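Long-range contacts in cellulosomal scaffoldin adaptor protein B (Acetivibrio cellulolyticus, PDB 3BWZ), which serves as an adaptor scaffoldin of the cellulosome, here represented by one type II cohesin module, a domain that in this family binds the dockerin of a partner protein: residues I21-N27 / T112-F118; E124-F130 / Q161-L167. One frame throughout, in Å; residues are numbered along the deposited sequence. Where two conformers were deposited one is given.

Contact 1: I21-N27 / T112-F118; sequences IVTASIN and TVAVVKF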
loop_
_atom_site.group_PDB
_atom_site.type_symbol
_atom_site.label_atom_id
_atom_site.label_comp_id
_atom_site.label_asym_id
_atom_site.label_seq_id
_atom_site.Cartn_x
_atom_site.Cartn_y
_atom_site.Cartn_z
ATOM N N ILE A 21 1.826 10.364 -13.800
ATOM C CA ILE A 21 1.317 9.586 -12.679
ATOM C C ILE A 21 2.063 8.251 -12.619
ATOM O O ILE A 21 2.143 7.527 -13.623
ATOM C CB ILE A 21 -0.206 9.344 -12.809
ATOM C CG1 ILE A 21 -0.947 10.675 -12.959
ATOM C CG2 ILE A 21 -0.718 8.548 -11.608
ATOM C CD1 ILE A 21 -0.664 11.706 -11.895
ATOM N N VAL A 22 2.564 7.930 -11.442
ATOM C CA VAL A 22 3.178 6.650 -11.160
ATOM C C VAL A 22 2.232 5.900 -10.235
ATOM O O VAL A 22 1.822 6.421 -9.182
ATOM C CB VAL A 22 4.546 6.855 -10.456
ATOM C CG1 VAL A 22 5.131 5.508 -9.999
ATOM C CG2 VAL A 22 5.518 7.615 -11.344
ATOM N N THR A 23 1.846 4.685 -10.620
ATOM C CA THR A 23 0.896 3.906 -9.848
ATOM C C THR A 23 1.643 2.882 -9.031
ATOM O O THR A 23 2.309 1.998 -9.591
ATOM C CB THR A 23 -0.133 3.254 -10.779
ATOM O OG1 THR A 23 -0.829 4.271 -11.513
ATOM C CG2 THR A 23 -1.154 2.444 -9.998
ATOM N N ALA A 24 1.515 2.987 -7.715
ATOM C CA ALA A 24 2.112 2.043 -6.784
ATOM C C ALA A 24 1.032 1.044 -6.356
ATOM O O ALA A 24 0.080 1.378 -5.655
ATOM C CB ALA A 24 2.677 2.783 -5.572
ATOM N N SER A 25 1.207 -0.198 -6.773
ATOM C CA SER A 25 0.327 -1.284 -6.390
ATOM C C SER A 25 0.929 -2.033 -5.224
ATOM O O SER A 25 2.098 -2.414 -5.242
ATOM C CB SER A 25 0.141 -2.245 -7.567
ATOM O OG SER A 25 -0.520 -1.599 -8.630
ATOM N N ILE A 26 0.138 -2.226 -4.175
ATOM C CA ILE A 26 0.559 -2.940 -2.986
ATOM C C ILE A 26 0.094 -4.380 -3.141
ATOM O O ILE A 26 -1.093 -4.675 -3.044
ATOM C CB ILE A 26 0.013 -2.332 -1.698
ATOM C CG1 ILE A 26 0.410 -0.854 -1.539
ATOM C CG2 ILE A 26 0.517 -3.155 -0.519
ATOM C CD1 ILE A 26 -0.405 -0.124 -0.584
ATOM N N ASN A 27 1.037 -5.269 -3.438
ATOM C CA ASN A 27 0.751 -6.626 -3.862
ATOM C C ASN A 27 1.194 -7.624 -2.818
ATOM O O ASN A 27 2.351 -7.598 -2.379
ATOM C CB ASN A 27 1.437 -6.961 -5.193
ATOM C CG ASN A 27 0.889 -6.160 -6.338
ATOM O OD1 ASN A 27 -0.104 -5.462 -6.210
ATOM N ND2 ASN A 27 1.558 -6.235 -7.479
ATOM N N THR A 112 -3.702 -7.495 -5.268
ATOM C CA THR A 112 -3.357 -6.109 -4.977
ATOM C C THR A 112 -4.322 -5.600 -3.925
ATOM O O THR A 112 -5.531 -5.549 -4.169
ATOM C CB THR A 112 -3.436 -5.251 -6.267
ATOM O OG1 THR A 112 -2.538 -5.800 -7.244
ATOM C CG2 THR A 112 -3.132 -3.787 -6.005
ATOM N N VAL A 113 -3.807 -5.251 -2.760
ATOM C CA VAL A 113 -4.663 -4.827 -1.680
ATOM C C VAL A 113 -5.145 -3.396 -1.841
ATOM O O VAL A 113 -6.202 -3.064 -1.325
ATOM C CB VAL A 113 -4.010 -5.046 -0.300
ATOM C CG1 VAL A 113 -3.719 -6.501 -0.056
ATOM C CG2 VAL A 113 -2.802 -4.242 -0.081
ATOM N N ALA A 114 -4.349 -2.556 -2.492
ATOM C CA ALA A 114 -4.624 -1.137 -2.602
ATOM C C ALA A 114 -3.672 -0.575 -3.628
ATOM O O ALA A 114 -2.617 -1.161 -3.904
ATOM C CB ALA A 114 -4.406 -0.451 -1.228
ATOM N N VAL A 115 -4.034 0.596 -4.150
ATOM C CA VAL A 115 -3.221 1.314 -5.102
ATOM C C VAL A 115 -3.080 2.757 -4.630
ATOM O O VAL A 115 -4.058 3.390 -4.220
ATOM C CB VAL A 115 -3.912 1.267 -6.474
ATOM C CG1 VAL A 115 -3.249 2.121 -7.483
ATOM C CG2 VAL A 115 -3.986 -0.154 -6.972
ATOM N N VAL A 116 -1.849 3.263 -4.686
ATOM C CA VAL A 116 -1.594 4.679 -4.431
ATOM C C VAL A 116 -0.947 5.246 -5.676
ATOM O O VAL A 116 0.128 4.816 -6.079
ATOM C CB VAL A 116 -0.701 4.933 -3.186
ATOM C CG1 VAL A 116 -0.516 6.452 -3.000
ATOM C CG2 VAL A 116 -1.316 4.299 -1.965
ATOM N N LYS A 117 -1.606 6.236 -6.273
ATOM C CA LYS A 117 -1.077 6.947 -7.410
ATOM C C LYS A 117 -0.355 8.199 -6.932
ATOM O O LYS A 117 -0.822 8.897 -6.048
ATOM C CB LYS A 117 -2.201 7.285 -8.370
ATOM C CG LYS A 117 -2.734 6.039 -9.055
ATOM C CD LYS A 117 -4.006 6.310 -9.829
ATOM C CE LYS A 117 -4.436 5.114 -10.614
ATOM N NZ LYS A 117 -3.598 4.902 -11.820
ATOM N N PHE A 118 0.766 8.483 -7.582
ATOM C CA PHE A 118 1.584 9.643 -7.274
ATOM C C PHE A 118 1.838 10.472 -8.510
ATOM O O PHE A 118 2.281 9.955 -9.533
ATOM C CB PHE A 118 2.940 9.243 -6.678
ATOM C CG PHE A 118 2.871 8.609 -5.329
ATOM C CD1 PHE A 118 2.872 7.227 -5.187
ATOM C CD2 PHE A 118 2.853 9.384 -4.190
ATOM C CE1 PHE A 118 2.827 6.661 -3.936
ATOM C CE2 PHE A 118 2.820 8.818 -2.939
ATOM C CZ PHE A 118 2.816 7.457 -2.821
#

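Contact 2: E124-F130 / Q161-L167; sequences ETSSISF and QPAVINL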
loop_
_atom_site.group_PDB
_atom_site.type_symbol
_atom_site.label_atom_id
_atom_site.label_comp_id
_atom_site.label_asym_id
_atom_site.label_seq_id
_atom_site.Cartn_x
_atom_site.Cartn_y
_atom_site.Cartn_z
ATOM N N GLU A 124 13.626 13.479 -9.920
ATOM C CA GLU A 124 14.667 13.145 -8.974
ATOM C C GLU A 124 14.463 11.704 -8.546
ATOM O O GLU A 124 13.331 11.300 -8.293
ATOM C CB GLU A 124 14.499 14.076 -7.758
ATOM C CG GLU A 124 15.342 13.893 -6.528
ATOM C CD GLU A 124 14.968 14.947 -5.469
ATOM O OE1 GLU A 124 15.126 14.666 -4.274
ATOM O OE2 GLU A 124 14.455 16.023 -5.864
ATOM N N THR A 125 15.539 10.960 -8.360
ATOM C CA THR A 125 15.441 9.610 -7.853
ATOM C C THR A 125 14.782 9.663 -6.476
ATOM O O THR A 125 15.194 10.443 -5.618
ATOM C CB THR A 125 16.839 8.986 -7.727
ATOM O OG1 THR A 125 17.527 9.170 -8.968
ATOM C CG2 THR A 125 16.755 7.499 -7.356
ATOM N N SER A 126 13.796 8.818 -6.227
ATOM C CA SER A 126 13.049 8.889 -4.982
ATOM C C SER A 126 12.408 7.538 -4.663
ATOM O O SER A 126 12.048 6.768 -5.544
ATOM C CB SER A 126 11.979 9.972 -5.144
ATOM O OG SER A 126 11.446 10.405 -3.898
ATOM N N SER A 127 12.221 7.301 -3.383
ATOM C CA SER A 127 11.726 6.028 -2.868
ATOM C C SER A 127 10.323 6.126 -2.304
ATOM O O SER A 127 9.982 7.114 -1.641
ATOM C CB SER A 127 12.631 5.553 -1.740
ATOM O OG SER A 127 13.898 5.262 -2.266
ATOM N N ILE A 128 9.532 5.078 -2.525
ATOM C CA ILE A 128 8.252 4.882 -1.876
ATOM C C ILE A 128 8.462 3.656 -0.990
ATOM O O ILE A 128 8.757 2.567 -1.482
ATOM C CB ILE A 128 7.114 4.662 -2.915
ATOM C CG1 ILE A 128 6.980 5.894 -3.838
ATOM C CG2 ILE A 128 5.789 4.395 -2.207
ATOM C CD1 ILE A 128 6.287 5.551 -5.152
ATOM N N SER A 129 8.318 3.833 0.314
ATOM C CA SER A 129 8.683 2.807 1.267
ATOM C C SER A 129 7.530 2.460 2.194
ATOM O O SER A 129 6.531 3.182 2.270
ATOM C CB SER A 129 9.826 3.249 2.153
ATOM O OG SER A 129 9.615 4.489 2.714
ATOM N N PHE A 130 7.690 1.343 2.905
ATOM C CA PHE A 130 6.934 1.112 4.134
ATOM C C PHE A 130 7.903 1.371 5.260
ATOM O O PHE A 130 9.079 1.037 5.154
ATOM C CB PHE A 130 6.485 -0.326 4.268
ATOM C CG PHE A 130 5.441 -0.760 3.291
ATOM C CD1 PHE A 130 5.581 -1.949 2.599
ATOM C CD2 PHE A 130 4.256 -0.064 3.178
ATOM C CE1 PHE A 130 4.605 -2.410 1.763
ATOM C CE2 PHE A 130 3.263 -0.510 2.318
ATOM C CZ PHE A 130 3.446 -1.705 1.612
ATOM N N GLN A 161 10.508 -3.672 -0.456
ATOM C CA GLN A 161 10.405 -2.228 -0.484
ATOM C C GLN A 161 11.788 -1.697 -0.095
ATOM O O GLN A 161 12.503 -2.365 0.634
ATOM C CB GLN A 161 9.316 -1.731 0.495
ATOM C CG GLN A 161 9.588 -2.040 1.974
ATOM C CD GLN A 161 10.413 -1.016 2.675
ATOM O OE1 GLN A 161 10.434 0.148 2.300
ATOM N NE2 GLN A 161 11.069 -1.436 3.759
ATOM N N PRO A 162 12.168 -0.491 -0.533
ATOM C CA PRO A 162 11.365 0.487 -1.227
ATOM C C PRO A 162 11.195 0.242 -2.717
ATOM O O PRO A 162 11.991 -0.465 -3.340
ATOM C CB PRO A 162 12.158 1.781 -1.010
ATOM C CG PRO A 162 13.557 1.339 -0.977
ATOM C CD PRO A 162 13.525 0.017 -0.256
ATOM N N ALA A 163 10.159 0.848 -3.278
ATOM C CA ALA A 163 10.024 0.987 -4.727
ATOM C C ALA A 163 10.701 2.302 -5.084
ATOM O O ALA A 163 10.495 3.300 -4.428
ATOM C CB ALA A 163 8.555 1.021 -5.125
ATOM N N VAL A 164 11.511 2.307 -6.122
ATOM C CA VAL A 164 12.301 3.490 -6.493
ATOM C C VAL A 164 11.879 3.967 -7.864
ATOM O O VAL A 164 11.819 3.182 -8.822
ATOM C CB VAL A 164 13.804 3.217 -6.437
ATOM C CG1 VAL A 164 14.591 4.457 -6.874
ATOM C CG2 VAL A 164 14.183 2.797 -5.024
ATOM N N ILE A 165 11.581 5.260 -7.971
ATOM C CA ILE A 165 11.270 5.880 -9.247
ATOM C C ILE A 165 12.449 6.754 -9.674
ATOM O O ILE A 165 13.082 7.410 -8.844
ATOM C CB ILE A 165 9.948 6.731 -9.164
ATOM C CG1 ILE A 165 9.453 7.151 -10.570
ATOM C CG2 ILE A 165 10.082 7.905 -8.204
ATOM C CD1 ILE A 165 9.031 6.008 -11.464
ATOM N N ASN A 166 12.715 6.771 -10.970
ATOM C CA ASN A 166 13.674 7.705 -11.552
ATOM C C ASN A 166 15.110 7.495 -11.099
ATOM O O ASN A 166 15.869 8.455 -11.012
ATOM C CB ASN A 166 13.196 9.146 -11.384
ATOM C CG ASN A 166 12.104 9.480 -12.365
ATOM O OD1 ASN A 166 12.084 8.946 -13.469
ATOM N ND2 ASN A 166 11.188 10.365 -11.993
ATOM N N LEU A 167 15.515 6.240 -10.887
ATOM C CA LEU A 167 16.934 5.925 -10.822
ATOM C C LEU A 167 17.594 6.402 -12.114
ATOM O O LEU A 167 18.614 7.083 -12.083
ATOM C CB LEU A 167 17.149 4.413 -10.580
ATOM C CG LEU A 167 18.459 3.854 -10.070
ATOM C CD1 LEU A 167 19.532 3.921 -11.102
ATOM C CD2 LEU A 167 18.842 4.446 -8.707
HETATM O O HOH W 1 10.837 11.644 -9.447
HETATM O O HOH W 2 19.897 8.191 -9.991
HETATM O O HOH W 3 11.444 0.529 6.249
#

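Contact 1: I21-N27 / T112-F118
Two strands of the cohesin β-sandwich run antiparallel here, their local axes 4.6 Å apart at 160°. Backbone pairing is reciprocal at V22/F118 (both N-to-O distances 2.8 Å) and at A24/V116, where A24 N to V116 O is 2.8 Å and V116 N to A24 O is 2.9 Å. Further on, V113 interrupts the alternation with helix-like angles (-78°/-29°): S25 faces V115 but N27 faces T112, so the second strand holds one extra residue, a β-bulge. I26 spans it, receiving V113 N on its O (2.8 Å) and giving its N to A114 O (3.0 Å).

Side chains alternate between two faces, and m and t rotamers occur on both. On the partly exposed one, K117 NZ, at the end of an m-t-t-m chain, donates to OG1 of T23 in m (2.9 Å), while T23 CG2 meets CG1 of the t-rotamer V115 at 3.3 Å. T112 OG1 donates to N27 OD1 (2.7 Å), both residues in m. On the buried face, F118 (m, chi2 96°) presents its ring edge to A24, with CE1 4.2 Å from CB. I26 (m,t), on the same face, brings CG2 to 3.5 Å from CG2 of V113, whose CA-to-CB bond points sideways at the bulge; L39 and M41 of strand 34-42 also cover I26. The chemistry is thus amphipathic: hydroxyl, carboxamide and ammonium groups pair across the strands on the outer face, whereas the inner face contributes apolar surface to the sandwich core.

Contact 2: E124-F130 / Q161-L167
This antiparallel ladder belongs to the β-sandwich of the cohesin domain and joins strand 126-130 to the end of the last strand, with local axes 4.7 Å apart at 158°. Following the first segment, E124 points its CA-to-CB bond away, yet its O accepts from water 1 (2.8 Å), which in turn accepts from N166 ND2 (2.9 Å). N166 has left-handed backbone angles (65°/36°), ending the extended run, and its OD1 is held by A16 N. T125 OG1 donates to N166 O (2.7 Å), and water 2 links that hydroxyl to L167 O (2.8 and 2.7 Å).

The ladder proper begins at S126, whose N reaches I165 O at 3.1 Å while I165 N returns to S126 O at 2.9 Å. S127 and V164 then form a non-hydrogen-bonded pair on the exposed side, with S127 OG 3.7 Å from V164 CG2. I128 restores reciprocity: its N lies 2.8 Å from A163 O, and A163 N 2.9 Å from I128 O. Its side chain faces inward among L11 and M41. At S129 the partner is P162, preceded by a cis peptide bond, and their CB atoms stand 4.2 Å apart.

At F130 a side chain takes the place of a backbone partner. Q161, in a p,p conformation, offers OE1 to F130 N (3.1 Å), with its CG 4.1 Å from F130 CD1. Water 3 completes the clasp, donating to F130 O at 2.7 Å and accepting from Q161 NE2 at 3.2 Å.

Overall arrangement
From the N terminus, strand 6-11 comes first and pairs with strand 21-29. Contact 1 then closes a loop of 84 residues when 112-118 returns beside 21-27. Contact 2 opens at 124, six residues after 118, and closes when 161-167 returns after the 30 residues that follow 130, so the two loops lie in series, neither nesting nor crossing. Strand 126-130 also pairs with 34-42, and strand 158-165 with 6-11, which ties the chain's last strand to its first. Although their centres are 13 Å apart, the contacts meet through core side chains: F118 CD1 to I128 CD1 at 3.8 Å, V22 CG2 to I165 CD1 and I26 CG2 to F130 CZ both at 3.9 Å.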